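Local coordinates for FAD:protein FMN transferase (Vibrio cholerae, PDB 6NXI), which probably transfers the FMN moiety of FAD to a threonine hydroxyl of a target flavoprotein, using magnesium, and is captured here with FAD and magnesium bound, at residues D96-P101 against P147-D152; N104-G109 against E121-R126. One frame throughout, in Å; residues are numbered along the deposited sequence.

Both contacts hang on the short helix 100-105: interaction 1 lies at its N-terminal end and interaction 2 at its C-terminal end, their centres about 11 Å apart. Along the chain the order is 96-101, 104-109, 121-126, 147-152, so the second pairing falls wholly within the span that the first one closes. They also touch directly, where Arg-126 NH1 probably donates to Pro-101 O at 3.0 Å and Tyr-150 CZ packs 3.5 Å from Asn-104 ND2. Interaction 1 holds part of the FAD pocket, including an adenine and a ribose contact, whereas interaction 2 packs helix 120-127 against the same helix, away from the annotated sites.

Interaction 1. Residues D96-P101 against P147-D152; sequences DVTVGP and PELYVD. With FAD (flavin-adenine dinucleotide), chain B.
Val-97 and Val-151 meet at an angle, CG2 of Val-97 lying 4.0 Å from CG1 of Val-151, which stands anti to its own backbone N (chi1 172°). Beside them the backbones join: Asp-152 N donates to Val-97 O at 2.8 Å, and the CA-H of Val-151 points at the same oxygen. Farther along, the methyl CG2 of Thr-98 faces CD2 of Leu-149, and the Pro-101 ring runs past Tyr-150 in the opposite direction, its CD 3.8 Å from Tyr-150 CB. Gly-100 CA lies against Tyr-150, making a CA-H...O contact with its O at 3.4 Å and meeting its ring obliquely. A water accepts from Tyr-150 N and lies within hydrogen-bonding distance of Thr-98 O, linking the two segments.

The turn before the helix is an Asx turn. Asp-96 OD1 accepts from both N and OG1 of Thr-98, which come from one face of the carboxylate. The backbone N of Asp-96 donates to adenine N1A of FAD at 3.0 Å, while Val-99 CG2 packs 3.6 Å from C5A of the adenine. From the other segment, Asp-152 CG is anti to its backbone N (chi1 177°), and OD2 takes the ribose hydroxyl O2B at 2.7 Å. The two segments thus grip the adenosine half of FAD jointly, and Ser-154 holds Asp-152 OD1. Helix 58-64 packs on Val-151 through Leu-59 and Phe-62, helix 75-90 meets Val-97 through Ala-84, and Val-99 is the N-cap of helix 100-105.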
ATOM      1  N   ASP A  96       2.081  -3.994  10.485  1.00 21.18           N
ATOM      2  CA  ASP A  96       2.274  -3.231  11.742  1.00 22.74           C
ATOM      3  C   ASP A  96       2.912  -1.904  11.379  1.00 23.01           C
ATOM      4  O   ASP A  96       4.082  -1.845  11.220  1.00 22.18           O
ATOM      5  CB  ASP A  96       3.064  -4.035  12.779  1.00 23.98           C
ATOM      6  CG  ASP A  96       3.072  -3.346  14.150  1.00 25.53           C
ATOM      7  OD1 ASP A  96       2.839  -2.115  14.196  1.00 24.85           O
ATOM      8  OD2 ASP A  96       3.303  -4.067  15.164  1.00 27.08           O
ATOM      9  N   VAL A  97       2.122  -0.849  11.274  1.00 22.15           N
ATOM     10  CA  VAL A  97       2.625   0.494  10.886  1.00 21.84           C
ATOM     11  C   VAL A  97       3.556   1.075  11.963  1.00 22.85           C
ATOM     12  O   VAL A  97       4.181   2.101  11.674  1.00 23.51           O
ATOM     13  CB  VAL A  97       1.459   1.426  10.540  1.00 21.96           C
ATOM     14  CG1 VAL A  97       0.775   0.930   9.279  1.00 22.66           C
ATOM     15  CG2 VAL A  97       0.494   1.604  11.714  1.00 23.41           C
ATOM     16  N   THR A  98       3.716   0.451  13.140  1.00 23.53           N
ATOM     17  CA  THR A  98       4.706   0.967  14.135  1.00 24.53           C
ATOM     18  C   THR A  98       6.091   0.377  13.850  1.00 23.90           C
ATOM     19  O   THR A  98       6.997   0.630  14.640  1.00 24.09           O
ATOM     20  CB  THR A  98       4.316   0.678  15.584  1.00 24.45           C
ATOM     21  OG1 THR A  98       4.467  -0.718  15.827  1.00 24.67           O
ATOM     22  CG2 THR A  98       2.905   1.139  15.845  1.00 25.36           C
ATOM     23  N   VAL A  99       6.317  -0.276  12.699  1.00 24.31           N
ATOM     24  CA  VAL A  99       7.677  -0.782  12.363  1.00 23.59           C
ATOM     25  C   VAL A  99       8.560   0.352  11.802  1.00 22.88           C
ATOM     26  O   VAL A  99       9.711   0.076  11.352  1.00 21.70           O
ATOM     27  CB  VAL A  99       7.692  -1.984  11.392  1.00 24.63           C
ATOM     28  CG1 VAL A  99       7.118  -3.236  12.023  1.00 25.80           C
ATOM     29  CG2 VAL A  99       7.071  -1.657  10.052  1.00 26.01           C
ATOM     30  N   GLY A 100       8.105   1.593  11.816  1.00 22.35           N
ATOM     31  CA  GLY A 100       8.902   2.753  11.409  1.00 22.21           C
ATOM     32  C   GLY A 100      10.381   2.662  11.790  1.00 22.14           C
ATOM     33  O   GLY A 100      11.243   2.832  10.927  1.00 22.25           O
ATOM     34  N   PRO A 101      10.735   2.500  13.075  1.00 21.92           N
ATOM     35  CA  PRO A 101      12.141   2.470  13.492  1.00 22.86           C
ATOM     36  C   PRO A 101      12.944   1.405  12.746  1.00 23.22           C
ATOM     37  O   PRO A 101      14.131   1.666  12.519  1.00 21.97           O
ATOM     38  CB  PRO A 101      12.050   2.229  15.026  1.00 23.61           C
ATOM     39  CG  PRO A 101      10.673   2.778  15.393  1.00 23.99           C
ATOM     40  CD  PRO A 101       9.828   2.342  14.215  1.00 22.80           C
ATOM     41  N   PRO A 147       7.513   7.102  24.113  1.00 38.57           N
ATOM     42  CA  PRO A 147       7.877   8.320  23.388  1.00 38.18           C
ATOM     43  C   PRO A 147       8.509   8.118  22.004  1.00 37.66           C
ATOM     44  O   PRO A 147       8.370   8.982  21.186  1.00 39.00           O
ATOM     45  CB  PRO A 147       8.850   9.050  24.337  1.00 39.89           C
ATOM     46  CG  PRO A 147       9.331   7.992  25.302  1.00 40.83           C
ATOM     47  CD  PRO A 147       8.220   6.976  25.403  1.00 39.93           C
ATOM     48  N   GLU A 148       9.192   7.000  21.770  1.00 34.06           N
ATOM     49  CA  GLU A 148      10.042   6.833  20.568  1.00 34.57           C
ATOM     50  C   GLU A 148       9.228   6.195  19.433  1.00 31.59           C
ATOM     51  O   GLU A 148       9.854   5.868  18.389  1.00 30.26           O
ATOM     52  CB  GLU A 148      11.254   5.945  20.892  1.00 35.26           C
ATOM     53  CG  GLU A 148      12.085   6.435  22.063  1.00 40.68           C
ATOM     54  CD  GLU A 148      11.663   5.964  23.452  1.00 44.65           C
ATOM     55  OE1 GLU A 148      10.589   5.312  23.587  1.00 42.31           O
ATOM     56  OE2 GLU A 148      12.447   6.230  24.422  1.00 52.96           O
ATOM     57  N   LEU A 149       7.944   5.896  19.665  1.00 30.79           N
ATOM     58  CA  LEU A 149       7.091   5.173  18.682  1.00 30.41           C
ATOM     59  C   LEU A 149       7.157   5.974  17.389  1.00 29.20           C
ATOM     60  O   LEU A 149       7.073   7.197  17.460  1.00 30.91           O
ATOM     61  CB  LEU A 149       5.636   5.025  19.150  1.00 30.30           C
ATOM     62  CG  LEU A 149       4.881   3.865  18.493  1.00 30.52           C
ATOM     63  CD1 LEU A 149       5.280   2.533  19.094  1.00 30.52           C
ATOM     64  CD2 LEU A 149       3.397   4.058  18.620  1.00 30.17           C
ATOM     65  N   TYR A 150       7.329   5.307  16.253  1.00 29.12           N
ATOM     66  CA  TYR A 150       7.422   5.997  14.944  1.00 27.77           C
ATOM     67  C   TYR A 150       6.518   5.236  13.979  1.00 25.46           C
ATOM     68  O   TYR A 150       6.787   4.081  13.659  1.00 25.86           O
ATOM     69  CB  TYR A 150       8.877   6.025  14.493  1.00 27.93           C
ATOM     70  CG  TYR A 150       9.209   6.833  13.262  1.00 26.59           C
ATOM     71  CD1 TYR A 150       8.726   6.482  12.006  1.00 25.38           C
ATOM     72  CD2 TYR A 150      10.026   7.956  13.328  1.00 27.63           C
ATOM     73  CE1 TYR A 150       9.014   7.244  10.892  1.00 25.22           C
ATOM     74  CE2 TYR A 150      10.326   8.724  12.210  1.00 26.53           C
ATOM     75  CZ  TYR A 150       9.847   8.344  10.970  1.00 26.40           C
ATOM     76  OH  TYR A 150      10.153   9.134   9.891  1.00 26.88           O
ATOM     77  N   VAL A 151       5.407   5.849  13.606  1.00 23.20           N
ATOM     78  CA  VAL A 151       4.378   5.226  12.726  1.00 22.48           C
ATOM     79  C   VAL A 151       4.741   5.604  11.295  1.00 22.57           C
ATOM     80  O   VAL A 151       5.056   6.778  11.020  1.00 21.96           O
ATOM     81  CB  VAL A 151       2.965   5.735  13.092  1.00 24.61           C
ATOM     82  CG1 VAL A 151       1.946   5.259  12.101  1.00 22.85           C
ATOM     83  CG2 VAL A 151       2.572   5.319  14.503  1.00 25.18           C
ATOM     84  N   ASP A 152       4.689   4.606  10.426  1.00 21.54           N
ATOM     85  CA  ASP A 152       4.989   4.688   8.984  1.00 21.20           C
ATOM     86  C   ASP A 152       3.736   4.229   8.242  1.00 19.92           C
ATOM     87  O   ASP A 152       3.285   3.095   8.493  1.00 20.85           O
ATOM     88  CB  ASP A 152       6.151   3.753   8.718  1.00 21.28           C
ATOM     89  CG  ASP A 152       6.555   3.638   7.267  1.00 22.59           C
ATOM     90  OD1 ASP A 152       5.930   4.250   6.420  1.00 21.28           O
ATOM     91  OD2 ASP A 152       7.556   2.937   7.027  1.00 22.97           O
TER
HETATM   92  PA  FAD B 500       4.161  -1.735   0.255  1.00 22.05           P
HETATM   93  O1A FAD B 500       4.603  -3.111  -0.094  1.00 24.13           O
HETATM   94  O2A FAD B 500       2.767  -1.323  -0.007  1.00 20.86           O
HETATM   95  O5B FAD B 500       4.489  -1.430   1.789  1.00 22.90           O
HETATM   96  C5B FAD B 500       5.903  -1.435   2.121  1.00 22.16           C
HETATM   97  C4B FAD B 500       6.274  -0.225   2.942  1.00 22.37           C
HETATM   98  O4B FAD B 500       5.555  -0.177   4.199  1.00 23.87           O
HETATM   99  C3B FAD B 500       7.758  -0.221   3.308  1.00 22.28           C
HETATM  100  O3B FAD B 500       8.497   0.507   2.326  1.00 23.50           O
HETATM  101  C2B FAD B 500       7.771   0.423   4.699  1.00 22.17           C
HETATM  102  O2B FAD B 500       7.738   1.830   4.608  1.00 23.01           O
HETATM  103  C1B FAD B 500       6.465  -0.088   5.292  1.00 23.37           C
HETATM  104  N9A FAD B 500       6.510  -1.385   5.932  1.00 22.93           N
HETATM  105  C8A FAD B 500       7.490  -2.383   5.830  1.00 21.95           C
HETATM  106  N7A FAD B 500       7.127  -3.482   6.445  1.00 22.65           N
HETATM  107  C5A FAD B 500       5.902  -3.217   7.023  1.00 21.88           C
HETATM  108  C6A FAD B 500       5.052  -3.995   7.823  1.00 22.87           C
HETATM  109  N6A FAD B 500       5.279  -5.281   8.144  1.00 23.64           N
HETATM  110  N1A FAD B 500       3.881  -3.430   8.180  1.00 22.41           N
HETATM  111  C2A FAD B 500       3.647  -2.147   7.840  1.00 21.94           C
HETATM  112  N3A FAD B 500       4.375  -1.316   7.083  1.00 22.57           N
HETATM  113  C4A FAD B 500       5.513  -1.926   6.710  1.00 22.14           C
HETATM  114  N1  FAD B 500       9.282   8.089  -0.614  1.00 26.98           N
HETATM  115  C2  FAD B 500      10.278   9.025  -0.791  1.00 29.64           C
HETATM  116  O2  FAD B 500      11.408   8.670  -1.197  1.00 29.26           O
HETATM  117  N3  FAD B 500      10.066  10.347  -0.568  1.00 28.29           N
HETATM  118  C4  FAD B 500       8.861  10.832  -0.130  1.00 29.02           C
HETATM  119  O4  FAD B 500       8.712  12.026   0.092  1.00 31.52           O
HETATM  120  C4X FAD B 500       7.804   9.888   0.090  1.00 26.44           C
HETATM  121  N5  FAD B 500       6.639  10.321   0.524  1.00 25.72           N
HETATM  122  C5X FAD B 500       5.643   9.397   0.737  1.00 24.85           C
HETATM  123  C6  FAD B 500       4.396   9.835   1.225  1.00 25.15           C
HETATM  124  C7  FAD B 500       3.342   8.978   1.464  1.00 25.26           C
HETATM  125  C7M FAD B 500       2.029   9.519   1.982  1.00 26.33           C
HETATM  126  C8  FAD B 500       3.522   7.602   1.188  1.00 23.59           C
HETATM  127  C8M FAD B 500       2.421   6.604   1.437  1.00 25.24           C
HETATM  128  C9  FAD B 500       4.756   7.151   0.708  1.00 23.77           C
HETATM  129  C9A FAD B 500       5.827   8.023   0.465  1.00 24.19           C
HETATM  130  N10 FAD B 500       7.082   7.602   0.010  1.00 26.22           N
HETATM  131  C10 FAD B 500       8.108   8.509  -0.193  1.00 25.71           C
HETATM  132  C1' FAD B 500       7.300   6.184  -0.350  1.00 28.54           C
HETATM  133  C2' FAD B 500       7.496   5.272   0.807  1.00 29.15           C
HETATM  134  O2' FAD B 500       8.684   5.611   1.516  1.00 29.82           O
HETATM  135  C3' FAD B 500       7.619   3.828   0.293  1.00 27.88           C
HETATM  136  O3' FAD B 500       8.747   3.644  -0.532  1.00 28.85           O
HETATM  137  C4' FAD B 500       6.448   3.362  -0.551  1.00 29.45           C
HETATM  138  O4' FAD B 500       5.243   3.860   0.007  1.00 27.38           O
HETATM  139  C5' FAD B 500       6.443   1.855  -0.723  1.00 27.11           C
HETATM  140  O5' FAD B 500       5.193   1.484  -1.356  1.00 27.88           O
HETATM  141  P   FAD B 500       5.021   0.016  -1.920  1.00 25.29           P
HETATM  142  O1P FAD B 500       6.195  -0.412  -2.678  1.00 28.57           O
HETATM  143  O2P FAD B 500       3.623   0.066  -2.494  1.00 26.96           O
HETATM  144  O3P FAD B 500       5.095  -0.752  -0.531  1.00 26.71           O
HETATM  145  O   HOH W   1       7.501   2.507  16.519  1.00 26.79           O

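Interaction 2. Residues N104-G109 against E121-R126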
ATOM      1  N   ASN A 104      13.396   2.334   8.983  1.00 21.12           N
ATOM      2  CA  ASN A 104      14.416   3.389   8.954  1.00 21.06           C
ATOM      3  C   ASN A 104      15.784   2.743   9.180  1.00 20.51           C
ATOM      4  O   ASN A 104      16.699   3.052   8.412  1.00 21.01           O
ATOM      5  CB  ASN A 104      14.120   4.468   9.977  1.00 21.79           C
ATOM      6  CG  ASN A 104      12.852   5.250   9.673  1.00 24.08           C
ATOM      7  OD1 ASN A 104      12.222   5.049   8.647  1.00 26.76           O
ATOM      8  ND2 ASN A 104      12.419   6.045  10.647  1.00 25.25           N
ATOM      9  N   LEU A 105      15.906   1.837  10.150  1.00 20.93           N
ATOM     10  CA  LEU A 105      17.201   1.145  10.425  1.00 21.15           C
ATOM     11  C   LEU A 105      17.748   0.487   9.153  1.00 21.44           C
ATOM     12  O   LEU A 105      18.976   0.545   8.912  1.00 21.34           O
ATOM     13  CB  LEU A 105      16.993   0.137  11.548  1.00 21.34           C
ATOM     14  CG  LEU A 105      18.239  -0.649  11.953  1.00 22.00           C
ATOM     15  CD1 LEU A 105      19.252   0.237  12.672  1.00 23.29           C
ATOM     16  CD2 LEU A 105      17.869  -1.836  12.813  1.00 23.11           C
ATOM     17  N   TRP A 106      16.893  -0.216   8.431  1.00 21.39           N
ATOM     18  CA  TRP A 106      17.331  -1.035   7.282  1.00 21.91           C
ATOM     19  C   TRP A 106      17.582  -0.196   6.031  1.00 23.36           C
ATOM     20  O   TRP A 106      17.995  -0.772   5.038  1.00 23.29           O
ATOM     21  CB  TRP A 106      16.348  -2.181   7.069  1.00 21.97           C
ATOM     22  CG  TRP A 106      16.482  -3.224   8.132  1.00 21.82           C
ATOM     23  CD1 TRP A 106      15.619  -3.510   9.144  1.00 23.18           C
ATOM     24  CD2 TRP A 106      17.614  -4.091   8.339  1.00 23.03           C
ATOM     25  NE1 TRP A 106      16.123  -4.490   9.941  1.00 23.95           N
ATOM     26  CE2 TRP A 106      17.318  -4.890   9.459  1.00 23.52           C
ATOM     27  CE3 TRP A 106      18.775  -4.336   7.605  1.00 23.09           C
ATOM     28  CZ2 TRP A 106      18.186  -5.871   9.924  1.00 24.01           C
ATOM     29  CZ3 TRP A 106      19.628  -5.322   8.058  1.00 24.22           C
ATOM     30  CH2 TRP A 106      19.322  -6.058   9.201  1.00 25.00           C
ATOM     31  N   GLY A 107      17.234   1.095   6.035  1.00 22.11           N
ATOM     32  CA  GLY A 107      17.596   2.025   4.954  1.00 22.17           C
ATOM     33  C   GLY A 107      16.439   2.392   4.059  1.00 23.15           C
ATOM     34  O   GLY A 107      16.724   2.894   2.939  1.00 24.87           O
ATOM     35  N   PHE A 108      15.198   2.158   4.466  1.00 22.29           N
ATOM     36  CA  PHE A 108      14.019   2.309   3.583  1.00 22.01           C
ATOM     37  C   PHE A 108      13.138   3.477   3.992  1.00 22.96           C
ATOM     38  O   PHE A 108      11.970   3.529   3.508  1.00 23.42           O
ATOM     39  CB  PHE A 108      13.264   0.995   3.509  1.00 23.17           C
ATOM     40  CG  PHE A 108      14.081  -0.120   2.917  1.00 25.34           C
ATOM     41  CD1 PHE A 108      14.331  -0.122   1.567  1.00 26.63           C
ATOM     42  CD2 PHE A 108      14.544  -1.164   3.707  1.00 26.58           C
ATOM     43  CE1 PHE A 108      15.033  -1.167   1.003  1.00 28.99           C
ATOM     44  CE2 PHE A 108      15.262  -2.199   3.145  1.00 26.85           C
ATOM     45  CZ  PHE A 108      15.479  -2.204   1.785  1.00 27.51           C
ATOM     46  N   GLY A 109      13.622   4.307   4.902  1.00 22.81           N
ATOM     47  CA  GLY A 109      12.835   5.471   5.362  1.00 23.03           C
ATOM     48  C   GLY A 109      13.673   6.725   5.194  1.00 22.83           C
ATOM     49  O   GLY A 109      14.654   6.795   4.437  1.00 22.78           O
ATOM     50  N   GLU A 121      22.547  -5.659  18.654  1.00 33.02           N
ATOM     51  CA  GLU A 121      22.192  -4.700  19.734  1.00 34.23           C
ATOM     52  C   GLU A 121      21.401  -3.516  19.186  1.00 31.79           C
ATOM     53  O   GLU A 121      20.412  -3.114  19.838  1.00 29.88           O
ATOM     54  CB  GLU A 121      23.422  -4.176  20.467  1.00 38.61           C
ATOM     55  CG  GLU A 121      24.066  -5.241  21.309  1.00 42.25           C
ATOM     56  CD  GLU A 121      25.057  -6.150  20.603  1.00 45.51           C
ATOM     57  OE1 GLU A 121      25.114  -6.176  19.323  1.00 47.76           O
ATOM     58  OE2 GLU A 121      25.794  -6.828  21.335  1.00 50.80           O
ATOM     59  N   GLU A 122      21.802  -2.927  18.057  1.00 30.01           N
ATOM     60  CA  GLU A 122      21.040  -1.805  17.446  0.60 30.35           C
ATOM     61  C   GLU A 122      19.666  -2.314  17.021  1.00 28.80           C
ATOM     62  O   GLU A 122      18.651  -1.570  17.176  1.00 27.23           O
ATOM     63  CB  GLU A 122      21.780  -1.207  16.245  0.60 30.49           C
ATOM     64  CG  GLU A 122      21.111   0.069  15.739  0.60 32.40           C
ATOM     65  CD  GLU A 122      21.838   0.932  14.716  0.60 34.58           C
ATOM     66  OE1 GLU A 122      22.484   0.362  13.825  0.60 35.48           O
ATOM     67  OE2 GLU A 122      21.705   2.191  14.777  0.60 38.03           O
ATOM     68  N   LEU A 123      19.641  -3.516  16.429  1.00 27.19           N
ATOM     69  CA  LEU A 123      18.350  -4.082  15.956  1.00 27.21           C
ATOM     70  C   LEU A 123      17.422  -4.216  17.183  1.00 27.48           C
ATOM     71  O   LEU A 123      16.264  -3.799  17.126  1.00 26.82           O
ATOM     72  CB  LEU A 123      18.598  -5.427  15.280  1.00 27.61           C
ATOM     73  CG  LEU A 123      17.361  -6.203  14.872  1.00 28.49           C
ATOM     74  CD1 LEU A 123      16.528  -5.368  13.911  1.00 29.03           C
ATOM     75  CD2 LEU A 123      17.728  -7.521  14.230  1.00 30.92           C
ATOM     76  N   ASN A 124      17.926  -4.829  18.251  1.00 27.51           N
ATOM     77  CA  ASN A 124      17.118  -5.121  19.461  1.00 29.69           C
ATOM     78  C   ASN A 124      16.605  -3.810  20.049  1.00 29.40           C
ATOM     79  O   ASN A 124      15.450  -3.791  20.498  1.00 30.67           O
ATOM     80  CB  ASN A 124      17.855  -5.999  20.478  1.00 31.49           C
ATOM     81  CG  ASN A 124      17.898  -7.445  20.032  1.00 33.06           C
ATOM     82  OD1 ASN A 124      17.145  -7.853  19.153  1.00 34.75           O
ATOM     83  ND2 ASN A 124      18.834  -8.205  20.569  1.00 35.66           N
ATOM     84  N   ALA A 125      17.410  -2.753  20.066  1.00 29.73           N
ATOM     85  CA  ALA A 125      16.983  -1.421  20.560  1.00 30.25           C
ATOM     86  C   ALA A 125      15.818  -0.886  19.716  1.00 29.38           C
ATOM     87  O   ALA A 125      14.885  -0.278  20.248  1.00 28.76           O
ATOM     88  CB  ALA A 125      18.136  -0.463  20.548  1.00 31.94           C
ATOM     89  N   ARG A 126      15.847  -1.115  18.401  1.00 27.80           N
ATOM     90  CA  ARG A 126      14.758  -0.592  17.544  1.00 27.58           C
ATOM     91  C   ARG A 126      13.510  -1.447  17.689  1.00 27.19           C
ATOM     92  O   ARG A 126      12.415  -0.879  17.648  1.00 26.51           O
ATOM     93  CB  ARG A 126      15.201  -0.571  16.078  1.00 28.18           C
ATOM     94  CG  ARG A 126      16.352   0.388  15.823  1.00 30.20           C
ATOM     95  CD  ARG A 126      15.937   1.790  15.496  1.00 29.09           C
ATOM     96  NE  ARG A 126      17.145   2.566  15.210  1.00 29.31           N
ATOM     97  CZ  ARG A 126      17.348   3.333  14.124  1.00 29.40           C
ATOM     98  NH1 ARG A 126      16.422   3.450  13.181  1.00 27.14           N
ATOM     99  NH2 ARG A 126      18.464   4.029  14.029  1.00 30.27           N
TER
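Leu-105 holds CG anti to its backbone N (chi1 -180°), on a CB that points toward helix 120-127. The Arg-126 chain bends at chi2 (-89°), which turns CD aside; its guanidinium lies against Leu-105. CD1 of Leu-105 sits over the centre of that guanidinium face, 3.9 Å above its plane, and CB of Leu-105 lies over the same face, 3.7 Å from Arg-126 NH1. Asn-104 CB comes to the edge of the group instead. On its other branch, CD2 of Leu-105 meets CD1 of Leu-123 at 3.9 Å, the two leucines crossing at about a right angle. The same CD2 lies near the rim over one face of the Trp-106 ring, while Leu-123 CD1 approaches the indole obliquely, 4.1 Å from NE1.

Glu-122 passes Leu-105 at a slant; in the conformer given, one of two, its CD lies 3.4 Å from Leu-105 CD1. The cross-contact is therefore made of apolar packing and of charged groups set against a methyl. The closer charge partners lie outside the two segments: Glu-111 for Arg-126 NH1 and Arg-113 for Glu-122 OE1. In that same conformer the salt bridge from Arg-126 NH2 to Glu-122 OE2 is long, at 3.8 Å. Trp-106 NE1 donates to Gly-248 O.

Gly-107 closes helix 100-105 in a Schellman motif, with positive phi and its N bonded to Asn-104 O at 3.1 Å. Beyond it Phe-108 meets the ring of Tyr-239, and Leu-102 of helix 100-105 also touches Leu-123 and Arg-126, extending the packing of the two short helices.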